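Local structure of PlaB phospholipase (Legionella pneumophila, 6ZTI) at residues N229-K234 and A248-T253; N320-F325 and I336-S341; I343-I348 and V455-Q460. The protein is a phospholipase with an alpha/beta-hydrolase domain, probably a virulence factor, whose activity is controlled by tetramerization that depends on NAD(H). All blocks are in the same frame, centred on the assembly; numbering follows the deposited sequence.

Contact 1 (N229-K234 and A248-T253)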
loop_
_atom_site.group_PDB
_atom_site.type_symbol
_atom_site.label_atom_id
_atom_site.label_comp_id
_atom_site.label_asym_id
_atom_site.label_seq_id
_atom_site.Cartn_x
_atom_site.Cartn_y
_atom_site.Cartn_z
ATOM N N ASN B 229 14.025 24.517 -24.561
ATOM C CA ASN B 229 14.394 25.809 -23.991
ATOM C C ASN B 229 13.703 25.887 -22.637
ATOM O O ASN B 229 12.489 26.080 -22.566
ATOM C CB ASN B 229 13.964 26.964 -24.897
ATOM C CG ASN B 229 14.604 26.908 -26.280
ATOM O OD1 ASN B 229 15.813 27.092 -26.432
ATOM N ND2 ASN B 229 13.791 26.683 -27.293
ATOM N N TYR B 230 14.458 25.681 -21.557
ATOM C CA TYR B 230 13.891 25.732 -20.217
ATOM C C TYR B 230 14.965 26.199 -19.245
ATOM O O TYR B 230 16.158 26.203 -19.558
ATOM C CB TYR B 230 13.338 24.371 -19.776
ATOM C CG TYR B 230 14.345 23.236 -19.869
ATOM C CD1 TYR B 230 14.505 22.538 -21.053
ATOM C CD2 TYR B 230 15.125 22.855 -18.779
ATOM C CE1 TYR B 230 15.405 21.509 -21.165
ATOM C CE2 TYR B 230 16.036 21.798 -18.887
ATOM C CZ TYR B 230 16.166 21.140 -20.095
ATOM O OH TYR B 230 17.054 20.112 -20.278
ATOM N N SER B 231 14.530 26.545 -18.039
ATOM C CA SER B 231 15.421 26.989 -16.980
ATOM C C SER B 231 15.266 26.102 -15.759
ATOM O O SER B 231 14.205 25.520 -15.527
ATOM C CB SER B 231 15.132 28.419 -16.586
ATOM O OG SER B 231 15.531 29.314 -17.616
ATOM N N LEU B 232 16.341 26.012 -14.982
ATOM C CA LEU B 232 16.336 25.411 -13.658
ATOM C C LEU B 232 16.609 26.523 -12.651
ATOM O O LEU B 232 17.670 27.153 -12.695
ATOM C CB LEU B 232 17.387 24.307 -13.550
ATOM C CG LEU B 232 17.699 23.818 -12.140
ATOM C CD1 LEU B 232 16.455 23.288 -11.472
ATOM C CD2 LEU B 232 18.777 22.748 -12.170
ATOM N N LEU B 233 15.648 26.769 -11.764
ATOM C CA LEU B 233 15.745 27.782 -10.722
ATOM C C LEU B 233 15.971 27.064 -9.407
ATOM O O LEU B 233 15.156 26.220 -9.008
ATOM C CB LEU B 233 14.483 28.636 -10.665
ATOM C CG LEU B 233 14.265 29.562 -9.458
ATOM C CD1 LEU B 233 15.232 30.732 -9.450
ATOM C CD2 LEU B 233 12.859 30.082 -9.483
ATOM N N LYS B 234 17.086 27.377 -8.757
ATOM C CA LYS B 234 17.405 26.841 -7.442
ATOM C C LYS B 234 17.162 27.923 -6.398
ATOM O O LYS B 234 17.744 29.014 -6.478
ATOM C CB LYS B 234 18.853 26.368 -7.372
ATOM C CG LYS B 234 19.189 25.183 -8.239
ATOM C CD LYS B 234 20.648 24.782 -8.010
ATOM C CE LYS B 234 21.097 23.663 -8.938
ATOM N NZ LYS B 234 20.415 22.371 -8.638
ATOM N N ALA B 248 18.847 32.677 -4.740
ATOM C CA ALA B 248 18.320 32.190 -6.000
ATOM C C ALA B 248 19.429 32.093 -7.037
ATOM O O ALA B 248 20.310 32.958 -7.119
ATOM C CB ALA B 248 17.203 33.099 -6.512
ATOM N N LYS B 249 19.385 31.024 -7.819
ATOM C CA LYS B 249 20.293 30.837 -8.936
ATOM C C LYS B 249 19.492 30.232 -10.070
ATOM O O LYS B 249 18.802 29.235 -9.861
ATOM C CB LYS B 249 21.464 29.919 -8.580
ATOM C CG LYS B 249 22.205 29.378 -9.813
ATOM C CD LYS B 249 23.642 29.009 -9.479
ATOM C CE LYS B 249 24.328 28.307 -10.645
ATOM N NZ LYS B 249 25.546 27.559 -10.210
ATOM N N MET B 250 19.580 30.821 -11.259
ATOM C CA MET B 250 18.860 30.312 -12.415
ATOM C C MET B 250 19.856 29.951 -13.501
ATOM O O MET B 250 20.793 30.707 -13.776
ATOM C CB MET B 250 17.847 31.330 -12.933
ATOM C CG MET B 250 17.016 30.823 -14.108
ATOM S SD MET B 250 15.765 32.003 -14.645
ATOM C CE MET B 250 14.450 31.658 -13.491
ATOM N N THR B 251 19.663 28.784 -14.095
ATOM C CA THR B 251 20.468 28.337 -15.218
ATOM C C THR B 251 19.518 27.928 -16.330
ATOM O O THR B 251 18.411 27.437 -16.081
ATOM C CB THR B 251 21.402 27.177 -14.848
ATOM O OG1 THR B 251 20.635 26.062 -14.399
ATOM C CG2 THR B 251 22.363 27.588 -13.739
ATOM N N ARG B 252 19.940 28.168 -17.558
ATOM C CA ARG B 252 19.092 27.948 -18.714
ATOM C C ARG B 252 19.843 27.138 -19.760
ATOM O O ARG B 252 21.065 27.250 -19.900
ATOM C CB ARG B 252 18.633 29.299 -19.282
ATOM C CG ARG B 252 17.455 29.209 -20.160
ATOM C CD ARG B 252 16.956 30.570 -20.562
ATOM N NE ARG B 252 16.127 30.455 -21.750
ATOM C CZ ARG B 252 14.837 30.146 -21.747
ATOM N NH1 ARG B 252 14.189 29.938 -20.612
ATOM N NH2 ARG B 252 14.190 30.061 -22.899
ATOM N N THR B 253 19.101 26.313 -20.493
ATOM C CA THR B 253 19.678 25.582 -21.605
ATOM C C THR B 253 20.093 26.556 -22.703
ATOM O O THR B 253 19.622 27.691 -22.765
ATOM C CB THR B 253 18.671 24.589 -22.180
ATOM O OG1 THR B 253 17.470 25.291 -22.529
ATOM C CG2 THR B 253 18.332 23.516 -21.189
HETATM O O HOH W 1 17.201 28.111 -24.241
HETATM O O HOH W 2 20.241 26.795 -11.204
#
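Thr253 meets Tyr230 through two nearly straight hydrogen bonds: its backbone N donates to Tyr230 O at 3.1 Å, and its hydroxyl OG1 accepts from Tyr230 N at 3.2 Å. The hydroxyl stands between its own N and carbonyl carbon (chi1 55°), which turns OG1 toward the N-H of Tyr230; OG1 also bonds Met228 O. Further along, the antiparallel ladder runs through two hydrogen-bonded pairs, Leu232 with Thr251 and Lys234 with Lys249. Its shortest bond runs from Leu232 N to Thr251 O, 2.7 Å. A water donates to Leu232 O and is weakly hydrogen-bonded to Thr251 OG1.

Arg252 belongs to the non-hydrogen-bonded pair with Ser231. Its chain, extended from CG to NE, carries the guanidinium past the serine, and NH1 gives OG a weak bond of 3.3 Å. The stronger partner of Arg252 is Glu451, which forms a salt bridge with NH2, while CB of Asn229 lies 3.7 Å from that same NH2.

The packing begins with a CH-pi contact: Thr253 CG2 sits over one face of Tyr230, 3.6 Å from the ring centroid, the two side chains crossing at about a right angle. The phenol OH reaches Asn177 O, and His134 meets the ring edge-to-face. On the face shared with Ser231 and Arg252, Met250 bends at chi3 (-83°), and its CE comes 4.1 Å from Leu233 CB. On the other face, Leu232 packs against Trp174 of helix 171-180.

The chemistry thus changes along the hairpin. Backbone bonds fix the register, a threonine serves with both its branches where the ladder runs out, and long, flexible Arg and Met chains suit the more exposed strand, while on the more buried segment Tyr230, Leu232 and Leu233 fill enclosed places.

Contact 2 (N320-F325 and I336-S341)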
loop_
_atom_site.group_PDB
_atom_site.type_symbol
_atom_site.label_atom_id
_atom_site.label_comp_id
_atom_site.label_asym_id
_atom_site.label_seq_id
_atom_site.Cartn_x
_atom_site.Cartn_y
_atom_site.Cartn_z
ATOM N N ASN B 320 -3.641 31.995 -34.683
ATOM C CA ASN B 320 -4.684 31.482 -35.570
ATOM C C ASN B 320 -5.534 30.408 -34.904
ATOM O O ASN B 320 -6.713 30.262 -35.242
ATOM C CB ASN B 320 -4.067 30.910 -36.848
ATOM C CG ASN B 320 -3.583 31.986 -37.805
ATOM O OD1 ASN B 320 -3.912 33.159 -37.659
ATOM N ND2 ASN B 320 -2.808 31.580 -38.804
ATOM N N GLU B 321 -4.960 29.640 -33.984
ATOM C CA GLU B 321 -5.648 28.534 -33.335
ATOM C C GLU B 321 -6.208 28.919 -31.976
ATOM O O GLU B 321 -6.745 28.056 -31.267
ATOM C CB GLU B 321 -4.691 27.346 -33.205
ATOM C CG GLU B 321 -4.167 26.885 -34.577
ATOM C CD GLU B 321 -3.411 25.565 -34.531
ATOM O OE1 GLU B 321 -3.013 25.139 -33.424
ATOM O OE2 GLU B 321 -3.224 24.957 -35.610
ATOM N N HIS B 322 -6.111 30.198 -31.617
ATOM C CA HIS B 322 -6.573 30.659 -30.315
ATOM C C HIS B 322 -8.035 30.306 -30.076
ATOM O O HIS B 322 -8.424 29.983 -28.948
ATOM C CB HIS B 322 -6.367 32.160 -30.226
ATOM C CG HIS B 322 -6.943 32.779 -29.000
ATOM N ND1 HIS B 322 -7.847 33.816 -29.052
ATOM C CD2 HIS B 322 -6.738 32.522 -27.688
ATOM C CE1 HIS B 322 -8.175 34.172 -27.823
ATOM N NE2 HIS B 322 -7.515 33.404 -26.978
ATOM N N LYS B 323 -8.869 30.404 -31.110
ATOM C CA LYS B 323 -10.283 30.064 -31.011
ATOM C C LYS B 323 -10.627 29.042 -32.081
ATOM O O LYS B 323 -10.263 29.208 -33.247
ATOM C CB LYS B 323 -11.184 31.293 -31.168
ATOM C CG LYS B 323 -11.205 32.187 -29.953
ATOM C CD LYS B 323 -12.299 33.242 -30.094
ATOM C CE LYS B 323 -11.895 34.590 -29.497
ATOM N NZ LYS B 323 -12.374 34.772 -28.092
ATOM N N GLU B 324 -11.340 27.999 -31.680
ATOM C CA GLU B 324 -11.748 26.914 -32.558
ATOM C C GLU B 324 -13.231 26.678 -32.334
ATOM O O GLU B 324 -13.673 26.563 -31.186
ATOM C CB GLU B 324 -10.937 25.651 -32.249
ATOM C CG GLU B 324 -11.319 24.385 -33.028
ATOM C CD GLU B 324 -10.637 23.145 -32.458
ATOM O OE1 GLU B 324 -10.029 23.261 -31.364
ATOM O OE2 GLU B 324 -10.701 22.068 -33.090
ATOM N N PHE B 325 -13.994 26.627 -33.423
ATOM C CA PHE B 325 -15.433 26.394 -33.377
ATOM C C PHE B 325 -15.722 25.066 -34.055
ATOM O O PHE B 325 -15.336 24.861 -35.210
ATOM C CB PHE B 325 -16.203 27.533 -34.051
ATOM C CG PHE B 325 -16.116 28.832 -33.304
ATOM C CD1 PHE B 325 -15.057 29.705 -33.516
ATOM C CD2 PHE B 325 -17.075 29.173 -32.375
ATOM C CE1 PHE B 325 -14.964 30.894 -32.814
ATOM C CE2 PHE B 325 -16.991 30.362 -31.672
ATOM C CZ PHE B 325 -15.933 31.223 -31.895
ATOM N N ILE B 336 -11.008 27.445 -26.609
ATOM C CA ILE B 336 -10.030 28.514 -26.494
ATOM C C ILE B 336 -8.704 27.897 -26.079
ATOM O O ILE B 336 -8.642 27.139 -25.104
ATOM C CB ILE B 336 -10.485 29.585 -25.491
ATOM C CG1 ILE B 336 -11.782 30.242 -25.982
ATOM C CG2 ILE B 336 -9.379 30.622 -25.298
ATOM C CD1 ILE B 336 -12.455 31.119 -24.944
ATOM N N THR B 337 -7.651 28.221 -26.822
ATOM C CA THR B 337 -6.307 27.715 -26.584
ATOM C C THR B 337 -5.400 28.926 -26.452
ATOM O O THR B 337 -5.247 29.686 -27.410
ATOM C CB THR B 337 -5.846 26.820 -27.745
ATOM O OG1 THR B 337 -6.819 25.789 -27.985
ATOM C CG2 THR B 337 -4.506 26.186 -27.441
ATOM N N ASN B 338 -4.811 29.122 -25.272
ATOM C CA ASN B 338 -3.864 30.215 -25.096
ATOM C C ASN B 338 -2.454 29.650 -25.201
ATOM O O ASN B 338 -2.224 28.718 -25.972
ATOM C CB ASN B 338 -4.103 30.928 -23.763
ATOM C CG ASN B 338 -5.407 31.716 -23.753
ATOM O OD1 ASN B 338 -5.733 32.398 -24.720
ATOM N ND2 ASN B 338 -6.168 31.595 -22.677
ATOM N N ARG B 339 -1.506 30.212 -24.454
ATOM C CA ARG B 339 -0.165 29.669 -24.312
ATOM C C ARG B 339 0.057 29.378 -22.838
ATOM O O ARG B 339 -0.471 30.086 -21.975
ATOM C CB ARG B 339 0.876 30.639 -24.866
ATOM C CG ARG B 339 0.485 31.193 -26.213
ATOM C CD ARG B 339 1.444 32.219 -26.714
ATOM N NE ARG B 339 1.559 33.352 -25.809
ATOM C CZ ARG B 339 2.499 34.280 -25.909
ATOM N NH1 ARG B 339 3.394 34.216 -26.887
ATOM N NH2 ARG B 339 2.539 35.270 -25.031
ATOM N N TYR B 340 0.802 28.306 -22.548
ATOM C CA TYR B 340 0.862 27.753 -21.202
ATOM C C TYR B 340 2.299 27.548 -20.730
ATOM O O TYR B 340 3.221 27.392 -21.533
ATOM C CB TYR B 340 0.060 26.421 -21.150
ATOM C CG TYR B 340 -1.363 26.600 -21.664
ATOM C CD1 TYR B 340 -1.637 26.551 -23.012
ATOM C CD2 TYR B 340 -2.422 26.861 -20.798
ATOM C CE1 TYR B 340 -2.917 26.739 -23.491
ATOM C CE2 TYR B 340 -3.697 27.057 -21.269
ATOM C CZ TYR B 340 -3.936 26.989 -22.620
ATOM O OH TYR B 340 -5.189 27.172 -23.129
ATOM N N SER B 341 2.479 27.578 -19.403
ATOM C CA SER B 341 3.755 27.342 -18.740
ATOM C C SER B 341 3.607 26.161 -17.791
ATOM O O SER B 341 2.556 25.983 -17.168
ATOM C CB SER B 341 4.224 28.571 -17.966
ATOM O OG SER B 341 4.252 29.725 -18.792
HETATM O O HOH W 3 -8.532 26.693 -29.731
#
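His322 and Asn338 lie side by side and point the same way, with ring and amide planes 29° apart. The imidazole is held with CG anti to the backbone N (chi1 173°), and its edge faces the other segment: NE2 is 3.0 Å from Asn338 OD1, and CD2 lies 3.2 Å from Thr337 O. The other end of the amide, ND2, bonds Asp396 OD2. Ile336 also runs alongside the histidine, its CG2 branch approaching the ring obliquely at 3.7 Å from NE2. A flat ring suits this place, its edge toward Thr337 O and Asn338 OD1 and the aliphatic branch of Ile336 alongside.

Between the backbones, Thr337 N donates to His322 O at 2.9 Å. A water bridges Glu321 O and Thr337 OG1, so the threonine hydroxyl is linked to the carbonyl of Glu321, just beyond helix 300-320. Asn338 N in turn bonds the phenol oxygen of Tyr340 at 2.9 Å.

Lys323 and Ile336 form a non-hydrogen-bonded antiparallel pair at the base of the two-stranded hairpin 323-327/332-336, a surface ribbon whose second strand carries Arg333 and Tyr335 of a thio-NAD pocket.

Contact 3 (I343-I348 and V455-Q460)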
loop_
_atom_site.group_PDB
_atom_site.type_symbol
_atom_site.label_atom_id
_atom_site.label_comp_id
_atom_site.label_asym_id
_atom_site.label_seq_id
_atom_site.Cartn_x
_atom_site.Cartn_y
_atom_site.Cartn_z
ATOM N N ILE B 343 5.459 24.176 -14.515
ATOM C CA ILE B 343 6.409 24.272 -13.425
ATOM C C ILE B 343 6.539 22.886 -12.826
ATOM O O ILE B 343 5.530 22.249 -12.502
ATOM C CB ILE B 343 5.959 25.282 -12.359
ATOM C CG1 ILE B 343 5.538 26.602 -12.999
ATOM C CG2 ILE B 343 7.099 25.488 -11.337
ATOM C CD1 ILE B 343 5.139 27.658 -11.976
ATOM N N ILE B 344 7.766 22.405 -12.703
ATOM C CA ILE B 344 8.051 21.163 -11.991
ATOM C C ILE B 344 8.774 21.563 -10.710
ATOM O O ILE B 344 9.898 22.074 -10.765
ATOM C CB ILE B 344 8.893 20.188 -12.829
ATOM C CG1 ILE B 344 8.196 19.869 -14.148
ATOM C CG2 ILE B 344 9.130 18.855 -12.049
ATOM C CD1 ILE B 344 9.101 19.182 -15.172
ATOM N N PHE B 345 8.137 21.345 -9.563
ATOM C CA PHE B 345 8.744 21.659 -8.275
ATOM C C PHE B 345 9.418 20.423 -7.708
ATOM O O PHE B 345 8.860 19.319 -7.737
ATOM C CB PHE B 345 7.727 22.167 -7.246
ATOM C CG PHE B 345 7.064 23.470 -7.604
ATOM C CD1 PHE B 345 7.621 24.674 -7.238
ATOM C CD2 PHE B 345 5.846 23.476 -8.252
ATOM C CE1 PHE B 345 6.995 25.853 -7.552
ATOM C CE2 PHE B 345 5.222 24.650 -8.576
ATOM C CZ PHE B 345 5.789 25.837 -8.222
ATOM N N ARG B 346 10.621 20.627 -7.189
ATOM C CA ARG B 346 11.375 19.622 -6.463
ATOM C C ARG B 346 11.672 20.187 -5.089
ATOM O O ARG B 346 12.389 21.186 -4.972
ATOM C CB ARG B 346 12.664 19.277 -7.191
ATOM C CG ARG B 346 13.407 18.144 -6.553
ATOM C CD ARG B 346 14.806 18.039 -7.093
ATOM N NE ARG B 346 15.439 16.797 -6.674
ATOM C CZ ARG B 346 16.749 16.608 -6.652
ATOM N NH1 ARG B 346 17.570 17.585 -7.028
ATOM N NH2 ARG B 346 17.235 15.438 -6.267
ATOM N N LEU B 347 11.123 19.553 -4.063
ATOM C CA LEU B 347 11.247 20.002 -2.681
ATOM C C LEU B 347 12.187 19.086 -1.914
ATOM O O LEU B 347 11.880 17.906 -1.705
ATOM C CB LEU B 347 9.876 20.023 -2.011
ATOM C CG LEU B 347 9.391 21.275 -1.286
ATOM C CD1 LEU B 347 10.540 22.059 -0.661
ATOM C CD2 LEU B 347 8.577 22.134 -2.243
ATOM N N ILE B 348 13.299 19.643 -1.440
ATOM C CA ILE B 348 14.311 18.898 -0.711
ATOM C C ILE B 348 14.739 19.710 0.505
ATOM O O ILE B 348 14.300 20.848 0.710
ATOM C CB ILE B 348 15.533 18.566 -1.593
ATOM C CG1 ILE B 348 16.075 19.843 -2.231
ATOM C CG2 ILE B 348 15.143 17.566 -2.688
ATOM C CD1 ILE B 348 17.403 19.653 -2.950
ATOM N N VAL B 455 11.997 23.983 -10.741
ATOM C CA VAL B 455 12.177 24.797 -9.546
ATOM C C VAL B 455 12.591 23.857 -8.427
ATOM O O VAL B 455 11.777 23.076 -7.927
ATOM C CB VAL B 455 10.907 25.574 -9.175
ATOM C CG1 VAL B 455 11.158 26.480 -7.956
ATOM C CG2 VAL B 455 10.413 26.412 -10.363
ATOM N N GLU B 456 13.850 23.928 -8.031
ATOM C CA GLU B 456 14.345 23.131 -6.919
ATOM C C GLU B 456 14.383 24.015 -5.681
ATOM O O GLU B 456 15.122 25.000 -5.643
ATOM C CB GLU B 456 15.731 22.561 -7.215
ATOM C CG GLU B 456 16.284 21.720 -6.084
ATOM C CD GLU B 456 17.654 21.152 -6.395
ATOM O OE1 GLU B 456 17.728 20.133 -7.109
ATOM O OE2 GLU B 456 18.656 21.736 -5.932
ATOM N N ILE B 457 13.596 23.668 -4.670
ATOM C CA ILE B 457 13.559 24.430 -3.425
ATOM C C ILE B 457 14.194 23.577 -2.331
ATOM O O ILE B 457 13.713 22.476 -2.033
ATOM C CB ILE B 457 12.128 24.849 -3.057
ATOM C CG1 ILE B 457 11.525 25.737 -4.158
ATOM C CG2 ILE B 457 12.136 25.576 -1.715
ATOM C CD1 ILE B 457 10.064 25.762 -4.172
ATOM N N MET B 458 15.288 24.070 -1.752
ATOM C CA MET B 458 15.985 23.388 -0.666
ATOM C C MET B 458 15.776 24.164 0.634
ATOM O O MET B 458 16.267 25.291 0.778
ATOM C CB MET B 458 17.476 23.256 -0.966
ATOM C CG MET B 458 18.227 22.444 0.099
ATOM S SD MET B 458 20.011 22.635 0.067
ATOM C CE MET B 458 20.450 21.504 -1.245
ATOM N N LEU B 459 15.081 23.545 1.588
ATOM C CA LEU B 459 14.858 24.118 2.910
ATOM C C LEU B 459 15.920 23.649 3.894
ATOM O O LEU B 459 16.514 22.580 3.733
ATOM C CB LEU B 459 13.475 23.722 3.438
ATOM C CG LEU B 459 12.256 24.062 2.579
ATOM C CD1 LEU B 459 10.994 23.761 3.328
ATOM C CD2 LEU B 459 12.282 25.519 2.174
ATOM N N GLN B 460 16.147 24.461 4.926
ATOM C CA GLN B 460 17.064 24.099 5.999
ATOM C C GLN B 460 16.322 23.238 7.015
ATOM O O GLN B 460 15.240 23.606 7.482
ATOM C CB GLN B 460 17.623 25.338 6.693
ATOM C CG GLN B 460 18.678 26.095 5.909
ATOM C CD GLN B 460 19.208 27.287 6.674
ATOM O OE1 GLN B 460 18.458 27.973 7.373
ATOM N NE2 GLN B 460 20.506 27.538 6.555
#
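Strands 340-349 and 452-463 are parallel neighbours in the mixed sheet; the axes of 343-348 and 455-459 lie 19° apart, and Phe345 with Val455 is the first bridge. Backbone bonds pass alternately between them: Val455 N to Ile344 O, then Arg346 N to Val455 O, each 2.8 Å, and so on to Leu459 N.

On one face Arg346 and Glu456 lie alongside each other in a salt bridge, NH1 to OE1, short at 2.6 Å and bent. The guanidinium and carboxylate planes are 54° apart, and OE1 is met from above the carboxylate plane. Glu456 is buried, so the arginine probably offsets its charge. Ile348 puts CG1 between its N and carbonyl carbon (chi1 53°), against Met458 CB; its CD1 lies 3.8 Å from Glu456 CD.

On the opposite face Ile343, Phe345, Leu347, Val455, Ile457 and Leu459 are all apolar. Phe345 runs beside Val455, its CD1 3.9 Å from CB; Ile343 CG2 meets Val455 CG2 at 3.6 Å. Beta-branched valine and isoleucine suit extended backbone, and their branches fill this buried face. Phe415 meets Phe345 edge-to-face, near Leu360 and Tyr393 of an NAD site. This is a parallel strand pair inside a mixed sheet, one face carrying an ion pair among apolar side chains, the other apolar.

In the fold
Contact 3 is the most buried of the three, contact 1 is partly buried, and contact 2 lies at the surface. Contacts 1 and 3 sit in one continuous sheet: strand 231-238 borders strand 452-463, with Leu233 O probably hydrogen-bonded to Glu456 N and Lys234 forming a long, weak ion pair with Glu456. Contact 2 shares strand 340-349 with contact 3 but touches it only through the chain, at the strand's beginning. The chemistry follows this gradation: regular ladders in contacts 1 and 3, with mixed, partly exposed faces in the former and a largely apolar interior holding one salt bridge in the latter, against one backbone bond, a bridging water and polar side chains in contact 2. Contacts 2 and 3 both lie near dinucleotide sites.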